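Side-chain contacts in beta-lactamase (PDB 6HUH), which probably hydrolyses the ring of beta-lactam antibiotics to substituted beta-amino acids, as a class D serine beta-lactamase that confers antibiotic resistance: residues R160-G163 against K164-S167; L170-A174 against Q175-H179. One frame throughout, in Å; residues are numbered along the deposited sequence.

Contact 1: residues R160-G163 against K164-S167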
ATOM      1  N   ARG A 160      26.209   2.476   7.534  1.00 30.36           N
ATOM      2  CA  ARG A 160      26.505   2.664   8.945  1.00 30.49           C
ATOM      3  C   ARG A 160      25.218   3.078   9.684  1.00 34.09           C
ATOM      4  O   ARG A 160      24.847   2.440  10.682  1.00 35.11           O
ATOM      5  CB  ARG A 160      27.608   3.710   9.085  1.00 32.80           C
ATOM      6  CG  ARG A 160      28.058   4.007  10.506  1.00 51.25           C
ATOM      7  CD  ARG A 160      28.697   2.819  11.199  1.00 65.62           C
ATOM      8  NE  ARG A 160      27.811   2.326  12.250  1.00 82.12           N
ATOM      9  CZ  ARG A 160      28.134   1.387  13.128  1.00103.50           C
ATOM     10  NH1 ARG A 160      29.330   0.813  13.086  1.00 91.40           N
ATOM     11  NH2 ARG A 160      27.261   1.011  14.056  1.00 95.65           N
ATOM     12  N   PHE A 161      24.504   4.098   9.137  1.00 28.13           N
ATOM     13  CA  PHE A 161      23.226   4.600   9.656  1.00 25.64           C
ATOM     14  C   PHE A 161      22.182   3.465   9.737  1.00 27.69           C
ATOM     15  O   PHE A 161      21.627   3.244  10.811  1.00 28.62           O
ATOM     16  CB  PHE A 161      22.705   5.798   8.817  1.00 25.52           C
ATOM     17  CG  PHE A 161      21.228   6.088   9.005  1.00 25.54           C
ATOM     18  CD1 PHE A 161      20.755   6.640  10.188  1.00 29.06           C
ATOM     19  CD2 PHE A 161      20.307   5.744   8.026  1.00 25.97           C
ATOM     20  CE1 PHE A 161      19.386   6.846  10.386  1.00 29.47           C
ATOM     21  CE2 PHE A 161      18.942   5.946   8.225  1.00 28.19           C
ATOM     22  CZ  PHE A 161      18.488   6.496   9.403  1.00 26.92           C
ATOM     23  N   LEU A 162      21.945   2.759   8.598  1.00 21.43           N
ATOM     24  CA  LEU A 162      21.025   1.634   8.438  1.00 20.57           C
ATOM     25  C   LEU A 162      21.334   0.534   9.444  1.00 26.75           C
ATOM     26  O   LEU A 162      20.402  -0.055  10.004  1.00 28.63           O
ATOM     27  CB  LEU A 162      21.119   1.076   6.998  1.00 19.99           C
ATOM     28  CG  LEU A 162      20.078   1.477   5.931  1.00 24.19           C
ATOM     29  CD1 LEU A 162      19.363   2.784   6.244  1.00 24.96           C
ATOM     30  CD2 LEU A 162      20.699   1.540   4.545  1.00 24.04           C
ATOM     31  N   GLY A 163      22.627   0.303   9.687  1.00 22.84           N
ATOM     32  CA  GLY A 163      23.131  -0.683  10.637  1.00 24.45           C
ATOM     33  C   GLY A 163      22.787  -0.373  12.081  1.00 29.52           C
ATOM     34  O   GLY A 163      22.619  -1.283  12.893  1.00 29.35           O
ATOM     35  N   LYS A 164      22.684   0.923  12.412  1.00 26.31           N
ATOM     36  CA  LYS A 164      22.322   1.373  13.748  1.00 26.48           C
ATOM     37  C   LYS A 164      20.805   1.190  13.970  1.00 30.29           C
ATOM     38  O   LYS A 164      20.390   0.775  15.064  1.00 29.53           O
ATOM     39  CB  LYS A 164      22.748   2.832  13.959  1.00 27.76           C
ATOM     40  CG  LYS A 164      24.245   3.014  14.196  1.00 44.03           C
ATOM     41  CD  LYS A 164      24.602   4.483  14.500  1.00 51.19           C
ATOM     42  CE  LYS A 164      26.074   4.692  14.770  1.00 57.19           C
ATOM     43  NZ  LYS A 164      26.496   4.138  16.089  1.00 62.61           N
ATOM     44  N   LEU A 165      19.977   1.481  12.930  1.00 26.10           N
ATOM     45  CA  LEU A 165      18.539   1.337  13.097  1.00 26.50           C
ATOM     46  C   LEU A 165      18.153  -0.156  13.123  1.00 32.85           C
ATOM     47  O   LEU A 165      17.274  -0.534  13.907  1.00 34.27           O
ATOM     48  CB  LEU A 165      17.685   2.210  12.129  1.00 24.99           C
ATOM     49  CG  LEU A 165      17.160   1.720  10.766  1.00 27.21           C
ATOM     50  CD1 LEU A 165      15.840   0.953  10.921  1.00 27.35           C
ATOM     51  CD2 LEU A 165      16.832   2.916   9.880  1.00 24.66           C
ATOM     52  N   VAL A 166      18.870  -1.002  12.363  1.00 28.30           N
ATOM     53  CA  VAL A 166      18.615  -2.442  12.346  1.00 28.83           C
ATOM     54  C   VAL A 166      19.139  -3.161  13.644  1.00 35.05           C
ATOM     55  O   VAL A 166      18.599  -4.210  14.013  1.00 35.56           O
ATOM     56  CB  VAL A 166      19.139  -3.059  11.031  1.00 31.63           C
ATOM     57  CG1 VAL A 166      20.286  -4.045  11.245  1.00 32.73           C
ATOM     58  CG2 VAL A 166      18.015  -3.707  10.274  1.00 31.17           C
ATOM     59  N   SER A 167      20.143  -2.574  14.335  1.00 32.19           N
ATOM     60  CA  SER A 167      20.754  -3.124  15.556  1.00 34.32           C
ATOM     61  C   SER A 167      20.162  -2.606  16.873  1.00 40.44           C
ATOM     62  O   SER A 167      20.603  -3.029  17.938  1.00 42.00           O
ATOM     63  CB  SER A 167      22.261  -2.881  15.559  1.00 38.55           C
ATOM     64  OG  SER A 167      22.927  -3.602  14.534  1.00 45.42           O
TER
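Ser167 reaches back one helical turn to Gly163: its hydroxyl OG donates to Gly163 O over 2.9 Å, meeting the carbonyl nearly head-on, with a C=O...OG angle of 165°. The torsion sets this up, since OG lies beside its own backbone N (chi1 -66°) and so faces back up the helix. The Ser167 amide donates to the same oxygen, though weakly, so one carbonyl of the last turn takes two donors from a single residue.

On another side of the helix Arg160 and Lys164 cross at a slant. Lys164 CG sits 3.6 Å from Arg160 NH2, at the edge of the guanidinium and in its plane, while Lys164 NZ approaches Arg160 NH2 to 3.8 Å. These are two like charges, a proximity that probably costs some electrostatic energy. The bend of the arginine at chi2 (64°) and chi3 brings its head alongside the lysine chain, edge first.

The apolar side is built by Leu165, whose CD2 lies 4.0 Å from Phe161 CZ and somewhat farther from Leu162 CD1. Beneath the side chains run the ordinary helical bonds, Leu165 N to Phe161 O (3.2 Å) and Val166 N to Leu162 O (3.0 Å).

This is the C-terminal end of helix 155-166, wedged between helix and sheet. Phe161 and Leu165 pack on Leu59 of helix 56-64, with Phe161 also edge-to-face to Tyr127. Leu162 and Val166 lie against Ile231 of strand 228-238; on strand 215-225, Leu162 touches Val220, while Leu165 and Val166 touch Trp222.

Contact 2: residues L170-A174 against Q175-H179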
ATOM      1  N   LEU A 170      19.832   3.138  17.471  1.00 39.00           N
ATOM      2  CA  LEU A 170      19.270   4.498  17.420  1.00 37.97           C
ATOM      3  C   LEU A 170      18.299   4.742  18.609  1.00 42.29           C
ATOM      4  O   LEU A 170      17.718   3.768  19.103  1.00 42.34           O
ATOM      5  CB  LEU A 170      18.664   4.850  16.036  1.00 36.04           C
ATOM      6  CG  LEU A 170      19.656   4.861  14.832  1.00 39.02           C
ATOM      7  CD1 LEU A 170      18.959   5.215  13.551  1.00 37.45           C
ATOM      8  CD2 LEU A 170      20.792   5.832  15.030  1.00 40.29           C
ATOM      9  N   PRO A 171      18.183   6.000  19.143  1.00 38.26           N
ATOM     10  CA  PRO A 171      17.359   6.232  20.348  1.00 38.05           C
ATOM     11  C   PRO A 171      15.845   6.220  20.121  1.00 39.98           C
ATOM     12  O   PRO A 171      15.127   7.123  20.557  1.00 39.34           O
ATOM     13  CB  PRO A 171      17.869   7.591  20.844  1.00 39.92           C
ATOM     14  CG  PRO A 171      18.225   8.314  19.618  1.00 42.94           C
ATOM     15  CD  PRO A 171      18.833   7.261  18.709  1.00 38.76           C
ATOM     16  N   VAL A 172      15.364   5.190  19.421  1.00 34.83           N
ATOM     17  CA  VAL A 172      13.959   5.004  19.081  1.00 32.13           C
ATOM     18  C   VAL A 172      13.478   3.661  19.622  1.00 37.23           C
ATOM     19  O   VAL A 172      14.288   2.784  19.929  1.00 36.71           O
ATOM     20  CB  VAL A 172      13.674   5.191  17.561  1.00 32.71           C
ATOM     21  CG1 VAL A 172      14.083   6.586  17.080  1.00 31.65           C
ATOM     22  CG2 VAL A 172      14.340   4.120  16.716  1.00 31.65           C
ATOM     23  N   SER A 173      12.158   3.519  19.765  1.00 35.76           N
ATOM     24  CA  SER A 173      11.483   2.325  20.261  1.00 36.44           C
ATOM     25  C   SER A 173      11.421   1.211  19.203  1.00 40.65           C
ATOM     26  O   SER A 173      11.683   1.453  18.018  1.00 38.91           O
ATOM     27  CB  SER A 173      10.067   2.684  20.694  1.00 38.61           C
ATOM     28  OG  SER A 173       9.262   2.978  19.564  1.00 41.29           O
ATOM     29  N   ALA A 174      11.008   0.004  19.643  1.00 38.17           N
ATOM     30  CA  ALA A 174      10.809  -1.173  18.810  1.00 37.19           C
ATOM     31  C   ALA A 174       9.685  -0.906  17.802  1.00 39.61           C
ATOM     32  O   ALA A 174       9.880  -1.140  16.602  1.00 38.90           O
ATOM     33  CB  ALA A 174      10.467  -2.373  19.686  1.00 39.78           C
ATOM     34  N   GLN A 175       8.532  -0.377  18.289  1.00 35.04           N
ATOM     35  CA  GLN A 175       7.375  -0.039  17.468  1.00 34.23           C
ATOM     36  C   GLN A 175       7.664   1.089  16.455  1.00 38.41           C
ATOM     37  O   GLN A 175       7.076   1.063  15.372  1.00 37.01           O
ATOM     38  CB  GLN A 175       6.118   0.237  18.288  1.00 37.22           C
ATOM     39  CG  GLN A 175       6.214   1.394  19.295  1.00 77.95           C
ATOM     40  CD  GLN A 175       6.880   1.058  20.623  1.00110.32           C
ATOM     41  OE1 GLN A 175       7.508  -0.001  20.832  1.00104.88           O
ATOM     42  NE2 GLN A 175       6.790   1.996  21.550  1.00107.32           N
ATOM     43  N   THR A 176       8.620   2.020  16.748  1.00 35.33           N
ATOM     44  CA  THR A 176       9.038   3.045  15.778  1.00 32.80           C
ATOM     45  C   THR A 176       9.756   2.318  14.646  1.00 37.43           C
ATOM     46  O   THR A 176       9.474   2.602  13.484  1.00 37.75           O
ATOM     47  CB  THR A 176       9.881   4.164  16.441  1.00 31.27           C
ATOM     48  OG1 THR A 176       9.023   4.990  17.243  1.00 25.12           O
ATOM     49  CG2 THR A 176      10.591   5.051  15.421  1.00 23.80           C
ATOM     50  N   LEU A 177      10.634   1.333  14.990  1.00 34.34           N
ATOM     51  CA  LEU A 177      11.400   0.525  14.027  1.00 33.92           C
ATOM     52  C   LEU A 177      10.470  -0.354  13.224  1.00 37.58           C
ATOM     53  O   LEU A 177      10.717  -0.537  12.031  1.00 37.25           O
ATOM     54  CB  LEU A 177      12.468  -0.368  14.705  1.00 35.66           C
ATOM     55  CG  LEU A 177      13.653   0.290  15.445  1.00 41.08           C
ATOM     56  CD1 LEU A 177      14.501  -0.765  16.128  1.00 43.23           C
ATOM     57  CD2 LEU A 177      14.525   1.120  14.506  1.00 41.82           C
ATOM     58  N   GLN A 178       9.412  -0.912  13.863  1.00 33.27           N
ATOM     59  CA  GLN A 178       8.455  -1.759  13.162  1.00 32.72           C
ATOM     60  C   GLN A 178       7.560  -0.957  12.212  1.00 35.82           C
ATOM     61  O   GLN A 178       7.374  -1.379  11.078  1.00 34.58           O
ATOM     62  CB  GLN A 178       7.649  -2.643  14.119  1.00 35.67           C
ATOM     63  CG  GLN A 178       6.965  -3.837  13.439  1.00 58.19           C
ATOM     64  CD  GLN A 178       7.908  -4.957  13.030  1.00 91.93           C
ATOM     65  OE1 GLN A 178       8.290  -5.092  11.855  1.00 89.77           O
ATOM     66  NE2 GLN A 178       8.268  -5.814  13.981  1.00 87.11           N
ATOM     67  N   HIS A 179       7.045   0.203  12.630  1.00 33.53           N
ATOM     68  CA  HIS A 179       6.228   1.032  11.737  1.00 32.70           C
ATOM     69  C   HIS A 179       7.053   1.493  10.514  1.00 34.14           C
ATOM     70  O   HIS A 179       6.565   1.425   9.380  1.00 33.86           O
ATOM     71  CB  HIS A 179       5.665   2.238  12.482  1.00 33.33           C
ATOM     72  CG  HIS A 179       4.484   1.953  13.362  1.00 37.92           C
ATOM     73  ND1 HIS A 179       3.411   1.212  12.913  1.00 40.18           N
ATOM     74  CD2 HIS A 179       4.205   2.415  14.607  1.00 40.10           C
ATOM     75  CE1 HIS A 179       2.535   1.204  13.912  1.00 40.38           C
ATOM     76  NE2 HIS A 179       2.971   1.910  14.951  1.00 40.72           N
TER
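Ser173 caps helix 174-184 at its N terminus: its OG accepts from Thr176 N over 3.0 Å, with an N-H...O angle of 147°. A chi1 of 71° places OG between the serine's own backbone N and carbonyl carbon, swung toward the first turn of the helix. Ser173 O accepts from Leu177 N at 3.2 Å, so the capping residue grips the turn through both side chain and backbone.

The tight part lies beside this cap. Val172 crosses Thr176 and Leu177 at about a right angle in each case, its CG2 set 3.7 Å from Leu177 CD2 and its CB 3.8 Å from Thr176 CG2. Leu59 of helix 56-64 touches both Val172 and Thr176 here.

Toward solvent the contact is looser. The exposed Gln175 bends at chi2 (-81°) and folds its amide back over the cap, CD coming 3.2 Å from Ser173 OG, yet Gln175 NE2 is poorly angled for a bond to that oxygen. Beside it the regular helical bond from Gln178 N to Ala174 O (2.8 Å) still holds.

The chemistry is that of an N-cap backed by a small apolar cluster: the serine hydroxyl serves a first-turn amide, which lacks the carbonyl of a preceding helical turn as its usual i-4 partner.

In the fold
Going along the chain from the N terminus, contact 1 comes first, closing the last turns of helix 155-166, and contact 2 follows, opening helix 174-184 after a short loop. Both are local and lie in series, neither nesting within nor crossing the other, their centres about 12 Å apart. The connection turns the chain back on itself: Leu170, from the loop, packs on Phe161, Lys164 and Leu165, and Leu177 CD2 reaches Leu165 O at 3.3 Å. Helix 56-64 is touched by both contacts, whereas strands 215-225 and 228-238 meet contact 1, which thus links the helical part of the fold to the antiparallel sheet.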